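Long-range contact in malate dehydrogenase (Naegleria fowleri, PDB 6UM4), which probably catalyses the reversible, NAD-dependent oxidation of malate to oxaloacetate, as other malate dehydrogenases do: residues P96-G104 with A170-G181. Sequence-based numbering, arbitrary orientation.
Sequences PPVTITVSG and AFRGADYAILLG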
ATOM      1  N   PRO A  96      15.802 -13.043 -13.526  1.00 44.17           N
ATOM      2  CA  PRO A  96      16.797 -11.987 -13.378  1.00 36.62           C
ATOM      3  C   PRO A  96      16.117 -10.681 -13.036  1.00 32.30           C
ATOM      4  O   PRO A  96      14.933 -10.474 -13.360  1.00 33.34           O
ATOM      5  CB  PRO A  96      17.470 -11.940 -14.756  1.00 43.63           C
ATOM      6  CG  PRO A  96      16.474 -12.546 -15.679  1.00 44.64           C
ATOM      7  CD  PRO A  96      15.798 -13.607 -14.886  1.00 45.08           C
ATOM      8  N   PRO A  97      16.801  -9.786 -12.336  1.00 30.74           N
ATOM      9  CA  PRO A  97      16.137  -8.567 -11.862  1.00 29.30           C
ATOM     10  C   PRO A  97      15.789  -7.599 -12.981  1.00 29.35           C
ATOM     11  O   PRO A  97      16.437  -7.558 -14.028  1.00 31.25           O
ATOM     12  CB  PRO A  97      17.163  -7.960 -10.896  1.00 31.09           C
ATOM     13  CG  PRO A  97      18.470  -8.498 -11.344  1.00 31.09           C
ATOM     14  CD  PRO A  97      18.193  -9.883 -11.861  1.00 31.89           C
ATOM     15  N   VAL A  98      14.735  -6.814 -12.746  1.00 28.59           N
ATOM     16  CA  VAL A  98      14.390  -5.686 -13.599  1.00 29.13           C
ATOM     17  C   VAL A  98      14.539  -4.406 -12.778  1.00 33.45           C
ATOM     18  O   VAL A  98      14.484  -4.416 -11.543  1.00 33.22           O
ATOM     19  CB  VAL A  98      12.964  -5.801 -14.172  1.00 28.71           C
ATOM     20  CG1 VAL A  98      12.816  -7.099 -14.945  1.00 26.61           C
ATOM     21  CG2 VAL A  98      11.938  -5.712 -13.026  1.00 24.83           C
ATOM     22  N   THR A  99      14.725  -3.294 -13.484  1.00 25.59           N
ATOM     23  CA  THR A  99      14.944  -1.977 -12.894  1.00 25.14           C
ATOM     24  C   THR A  99      13.747  -1.067 -13.164  1.00 31.31           C
ATOM     25  O   THR A  99      13.334  -0.908 -14.322  1.00 29.30           O
ATOM     26  CB  THR A  99      16.212  -1.360 -13.485  1.00 25.92           C
ATOM     27  OG1 THR A  99      17.330  -2.149 -13.108  1.00 27.02           O
ATOM     28  CG2 THR A  99      16.421   0.057 -12.984  1.00 26.22           C
ATOM     29  N   ILE A 100      13.214  -0.438 -12.112  1.00 23.39           N
ATOM     30  CA  ILE A 100      12.051   0.442 -12.228  1.00 22.45           C
ATOM     31  C   ILE A 100      12.440   1.829 -11.727  1.00 22.36           C
ATOM     32  O   ILE A 100      12.829   1.985 -10.565  1.00 23.04           O
ATOM     33  CB  ILE A 100      10.849  -0.082 -11.423  1.00 23.24           C
ATOM     34  CG1 ILE A 100      10.583  -1.560 -11.709  1.00 22.13           C
ATOM     35  CG2 ILE A 100       9.600   0.731 -11.739  1.00 21.00           C
ATOM     36  CD1 ILE A 100      10.032  -2.303 -10.464  1.00 25.23           C
ATOM     37  N   THR A 101      12.282   2.840 -12.570  1.00 22.17           N
ATOM     38  CA  THR A 101      12.507   4.229 -12.170  1.00 22.14           C
ATOM     39  C   THR A 101      11.181   4.880 -11.790  1.00 21.33           C
ATOM     40  O   THR A 101      10.222   4.825 -12.559  1.00 20.86           O
ATOM     41  CB  THR A 101      13.167   5.026 -13.301  1.00 22.59           C
ATOM     42  OG1 THR A 101      14.363   4.358 -13.718  1.00 23.45           O
ATOM     43  CG2 THR A 101      13.509   6.434 -12.842  1.00 22.76           C
ATOM     44  N   VAL A 102      11.134   5.523 -10.625  1.00 21.27           N
ATOM     45  CA  VAL A 102       9.929   6.206 -10.165  1.00 23.73           C
ATOM     46  C   VAL A 102      10.311   7.639  -9.824  1.00 25.68           C
ATOM     47  O   VAL A 102      11.190   7.869  -8.983  1.00 21.51           O
ATOM     48  CB  VAL A 102       9.273   5.518  -8.952  1.00 20.83           C
ATOM     49  CG1 VAL A 102       8.024   6.290  -8.530  1.00 19.89           C
ATOM     50  CG2 VAL A 102       8.916   4.065  -9.267  1.00 20.44           C
ATOM     51  N   SER A 103       9.670   8.599 -10.488  1.00 24.49           N
ATOM     52  CA  SER A 103       9.854  10.004 -10.164  1.00 21.13           C
ATOM     53  C   SER A 103       8.832  10.421  -9.105  1.00 22.99           C
ATOM     54  O   SER A 103       7.953   9.650  -8.717  1.00 21.50           O
ATOM     55  CB  SER A 103       9.741  10.864 -11.429  1.00 21.25           C
ATOM     56  OG  SER A 103       8.403  10.868 -11.906  1.00 20.65           O
ATOM     57  N   GLY A 104       8.988  11.636  -8.595  1.00 23.52           N
ATOM     58  CA  GLY A 104       8.117  12.080  -7.512  1.00 24.36           C
ATOM     59  C   GLY A 104       8.063  11.115  -6.350  1.00 24.97           C
ATOM     60  O   GLY A 104       7.010  10.955  -5.720  1.00 22.45           O
ATOM     61  N   ALA A 170      18.785   8.607 -12.936  1.00 26.66           N
ATOM     62  CA  ALA A 170      17.582   7.860 -12.566  1.00 25.62           C
ATOM     63  C   ALA A 170      17.228   6.790 -13.597  1.00 27.04           C
ATOM     64  O   ALA A 170      16.947   5.640 -13.238  1.00 25.15           O
ATOM     65  CB  ALA A 170      16.411   8.827 -12.368  1.00 24.85           C
ATOM     66  N   PHE A 171      17.261   7.138 -14.883  1.00 25.62           N
ATOM     67  CA  PHE A 171      16.762   6.242 -15.921  1.00 25.43           C
ATOM     68  C   PHE A 171      17.794   5.260 -16.449  1.00 26.37           C
ATOM     69  O   PHE A 171      17.429   4.405 -17.264  1.00 29.39           O
ATOM     70  CB  PHE A 171      16.220   7.040 -17.103  1.00 25.31           C
ATOM     71  CG  PHE A 171      15.005   7.841 -16.777  1.00 24.42           C
ATOM     72  CD1 PHE A 171      13.815   7.212 -16.467  1.00 29.58           C
ATOM     73  CD2 PHE A 171      15.056   9.225 -16.756  1.00 24.58           C
ATOM     74  CE1 PHE A 171      12.682   7.952 -16.169  1.00 26.79           C
ATOM     75  CE2 PHE A 171      13.932   9.976 -16.456  1.00 28.09           C
ATOM     76  CZ  PHE A 171      12.743   9.334 -16.154  1.00 26.74           C
ATOM     77  N   ARG A 172      19.055   5.361 -16.020  1.00 27.28           N
ATOM     78  CA  ARG A 172      20.075   4.397 -16.419  1.00 28.31           C
ATOM     79  C   ARG A 172      19.584   2.978 -16.167  1.00 31.65           C
ATOM     80  O   ARG A 172      19.219   2.619 -15.038  1.00 27.53           O
ATOM     81  CB  ARG A 172      21.401   4.655 -15.669  1.00 29.29           C
ATOM     82  CG  ARG A 172      22.486   3.576 -15.934  1.00 30.49           C
ATOM     83  CD  ARG A 172      23.872   3.902 -15.353  1.00 31.66           C
ATOM     84  NE  ARG A 172      24.291   5.256 -15.689  1.00 32.00           N
ATOM     85  CZ  ARG A 172      24.289   6.263 -14.826  1.00 31.77           C
ATOM     86  NH1 ARG A 172      23.920   6.063 -13.568  1.00 31.21           N
ATOM     87  NH2 ARG A 172      24.642   7.473 -15.221  1.00 32.19           N
ATOM     88  N   GLY A 173      19.562   2.184 -17.235  1.00 28.44           N
ATOM     89  CA  GLY A 173      19.174   0.793 -17.170  1.00 28.43           C
ATOM     90  C   GLY A 173      17.720   0.535 -16.842  1.00 31.68           C
ATOM     91  O   GLY A 173      17.376  -0.585 -16.461  1.00 33.39           O
ATOM     92  N   ALA A 174      16.841   1.518 -17.027  1.00 31.83           N
ATOM     93  CA  ALA A 174      15.442   1.322 -16.671  1.00 25.24           C
ATOM     94  C   ALA A 174      14.781   0.328 -17.615  1.00 26.53           C
ATOM     95  O   ALA A 174      14.941   0.411 -18.839  1.00 25.77           O
ATOM     96  CB  ALA A 174      14.698   2.654 -16.693  1.00 24.45           C
ATOM     97  N   ASP A 175      14.073  -0.640 -17.036  1.00 26.43           N
ATOM     98  CA  ASP A 175      13.159  -1.490 -17.784  1.00 27.87           C
ATOM     99  C   ASP A 175      11.743  -0.957 -17.721  1.00 28.37           C
ATOM    100  O   ASP A 175      10.939  -1.226 -18.622  1.00 23.64           O
ATOM    101  CB  ASP A 175      13.153  -2.919 -17.242  1.00 25.21           C
ATOM    102  CG  ASP A 175      14.473  -3.582 -17.370  1.00 32.24           C
ATOM    103  OD1 ASP A 175      14.971  -3.676 -18.511  1.00 36.17           O
ATOM    104  OD2 ASP A 175      15.004  -4.011 -16.325  1.00 26.72           O
ATOM    105  N   TYR A 176      11.446  -0.220 -16.655  1.00 23.03           N
ATOM    106  CA  TYR A 176      10.145   0.358 -16.392  1.00 26.16           C
ATOM    107  C   TYR A 176      10.341   1.745 -15.816  1.00 24.56           C
ATOM    108  O   TYR A 176      11.299   1.994 -15.082  1.00 25.60           O
ATOM    109  CB  TYR A 176       9.359  -0.505 -15.402  1.00 21.67           C
ATOM    110  CG  TYR A 176       9.158  -1.920 -15.871  1.00 22.84           C
ATOM    111  CD1 TYR A 176       8.219  -2.222 -16.852  1.00 26.58           C
ATOM    112  CD2 TYR A 176       9.913  -2.948 -15.367  1.00 22.80           C
ATOM    113  CE1 TYR A 176       8.033  -3.530 -17.295  1.00 24.68           C
ATOM    114  CE2 TYR A 176       9.737  -4.256 -15.800  1.00 24.19           C
ATOM    115  CZ  TYR A 176       8.797  -4.541 -16.760  1.00 24.00           C
ATOM    116  OH  TYR A 176       8.639  -5.843 -17.189  1.00 23.99           O
ATOM    117  N   ALA A 177       9.431   2.649 -16.152  1.00 21.18           N
ATOM    118  CA  ALA A 177       9.441   3.963 -15.529  1.00 20.91           C
ATOM    119  C   ALA A 177       8.004   4.381 -15.244  1.00 21.11           C
ATOM    120  O   ALA A 177       7.142   4.314 -16.122  1.00 24.70           O
ATOM    121  CB  ALA A 177      10.167   5.002 -16.394  1.00 21.39           C
ATOM    122  N   ILE A 178       7.756   4.814 -14.016  1.00 20.54           N
ATOM    123  CA  ILE A 178       6.461   5.338 -13.599  1.00 19.74           C
ATOM    124  C   ILE A 178       6.675   6.798 -13.238  1.00 20.14           C
ATOM    125  O   ILE A 178       7.448   7.113 -12.323  1.00 25.20           O
ATOM    126  CB  ILE A 178       5.860   4.548 -12.417  1.00 20.21           C
ATOM    127  CG1 ILE A 178       5.625   3.099 -12.842  1.00 21.97           C
ATOM    128  CG2 ILE A 178       4.533   5.172 -11.959  1.00 18.45           C
ATOM    129  CD1 ILE A 178       5.177   2.202 -11.724  1.00 27.03           C
ATOM    130  N   LEU A 179       6.040   7.691 -13.988  1.00 19.26           N
ATOM    131  CA  LEU A 179       6.334   9.117 -13.901  1.00 20.62           C
ATOM    132  C   LEU A 179       5.231   9.796 -13.112  1.00 21.97           C
ATOM    133  O   LEU A 179       4.190  10.156 -13.670  1.00 20.84           O
ATOM    134  CB  LEU A 179       6.491   9.703 -15.300  1.00 19.90           C
ATOM    135  CG  LEU A 179       7.586   8.952 -16.042  1.00 20.33           C
ATOM    136  CD1 LEU A 179       7.971   9.614 -17.344  1.00 21.84           C
ATOM    137  CD2 LEU A 179       8.822   8.808 -15.102  1.00 20.69           C
ATOM    138  N   LEU A 180       5.476   9.973 -11.804  1.00 21.97           N
ATOM    139  CA  LEU A 180       4.555  10.647 -10.900  1.00 24.05           C
ATOM    140  C   LEU A 180       4.875  12.120 -10.777  1.00 26.38           C
ATOM    141  O   LEU A 180       3.976  12.930 -10.514  1.00 27.47           O
ATOM    142  CB  LEU A 180       4.611  10.014  -9.502  1.00 19.77           C
ATOM    143  CG  LEU A 180       4.452   8.498  -9.410  1.00 21.82           C
ATOM    144  CD1 LEU A 180       4.690   8.010  -7.970  1.00 22.65           C
ATOM    145  CD2 LEU A 180       3.058   8.101  -9.874  1.00 19.17           C
ATOM    146  N   GLY A 181       6.138  12.476 -10.973  1.00 23.15           N
ATOM    147  CA  GLY A 181       6.576  13.826 -10.721  1.00 33.25           C
ATOM    148  C   GLY A 181       6.194  14.786 -11.833  1.00 39.92           C
ATOM    149  O   GLY A 181       6.194  14.452 -13.018  1.00 38.38           O
TER
HETATM  150  O   HOH W   1       8.009  12.791 -13.703  1.00 19.69           O
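Thr101 is the bump that fills the hollow beneath the end of helix 167-171, a pocket walled by Ala170, Phe171 and Ala174. Its CG2 lies anti to the backbone N (OG1 at chi1 -54°), which carries the methyl to 3.7 Å from Phe171 CD1 and also against Ala170 CB. The hydroxyl, on the neighbouring branch, donates from Thr101 OG1 to Ala170 O at 2.9 Å, approaching from above the carbonyl plane, and touches the methyl of Ala174. The type II turn from Phe171 to Ala174 then leads the chain back to the sheet, and Thr99 CB nestles against Gly173 O at 3.3 Å.

Parallel pairing of 98-102 with 176-179 follows from axes 15° apart, from bridges joining Ile100 to Tyr176, Thr101 to Ala177 and Val102 to Ile178, and from the ladder bonds Thr101 N to Tyr176 O and Ile178 N to Thr101 O. At the entry, Thr99 O takes two N-H groups, from Asp175 and Tyr176, while Asp175 OD2 accepts Thr99 N at 2.9 Å on its anti side; Asn214 holds the other carboxylate oxygen. On the face bearing Ile100 and Val102, Val98 CG2 meets the edge of the Tyr176 ring, in its plane, at 3.8 Å from CE2. Ile100 CG2 rests on Tyr176 CB, and Val102 CG1 reaches Leu180 CD1 at 3.8 Å; helix 108-118 covers Ile100, Val102 and Leu180.

After the Val102-Ile178 bridge, Ser103 OG accepts Gly181 N at 2.9 Å in a nearly straight bond (165°), and a water links the same hydroxyl to Gly181 O. The two segments thus remain tied past their last bridge, where Gly104 and Gly181 approach to 4.0 Å between CA atoms. With strand order 3-2-1-4-5-6, this central pairing of the first and fourth strands is the hallmark of the Rossmann fold in the NAD-binding domain.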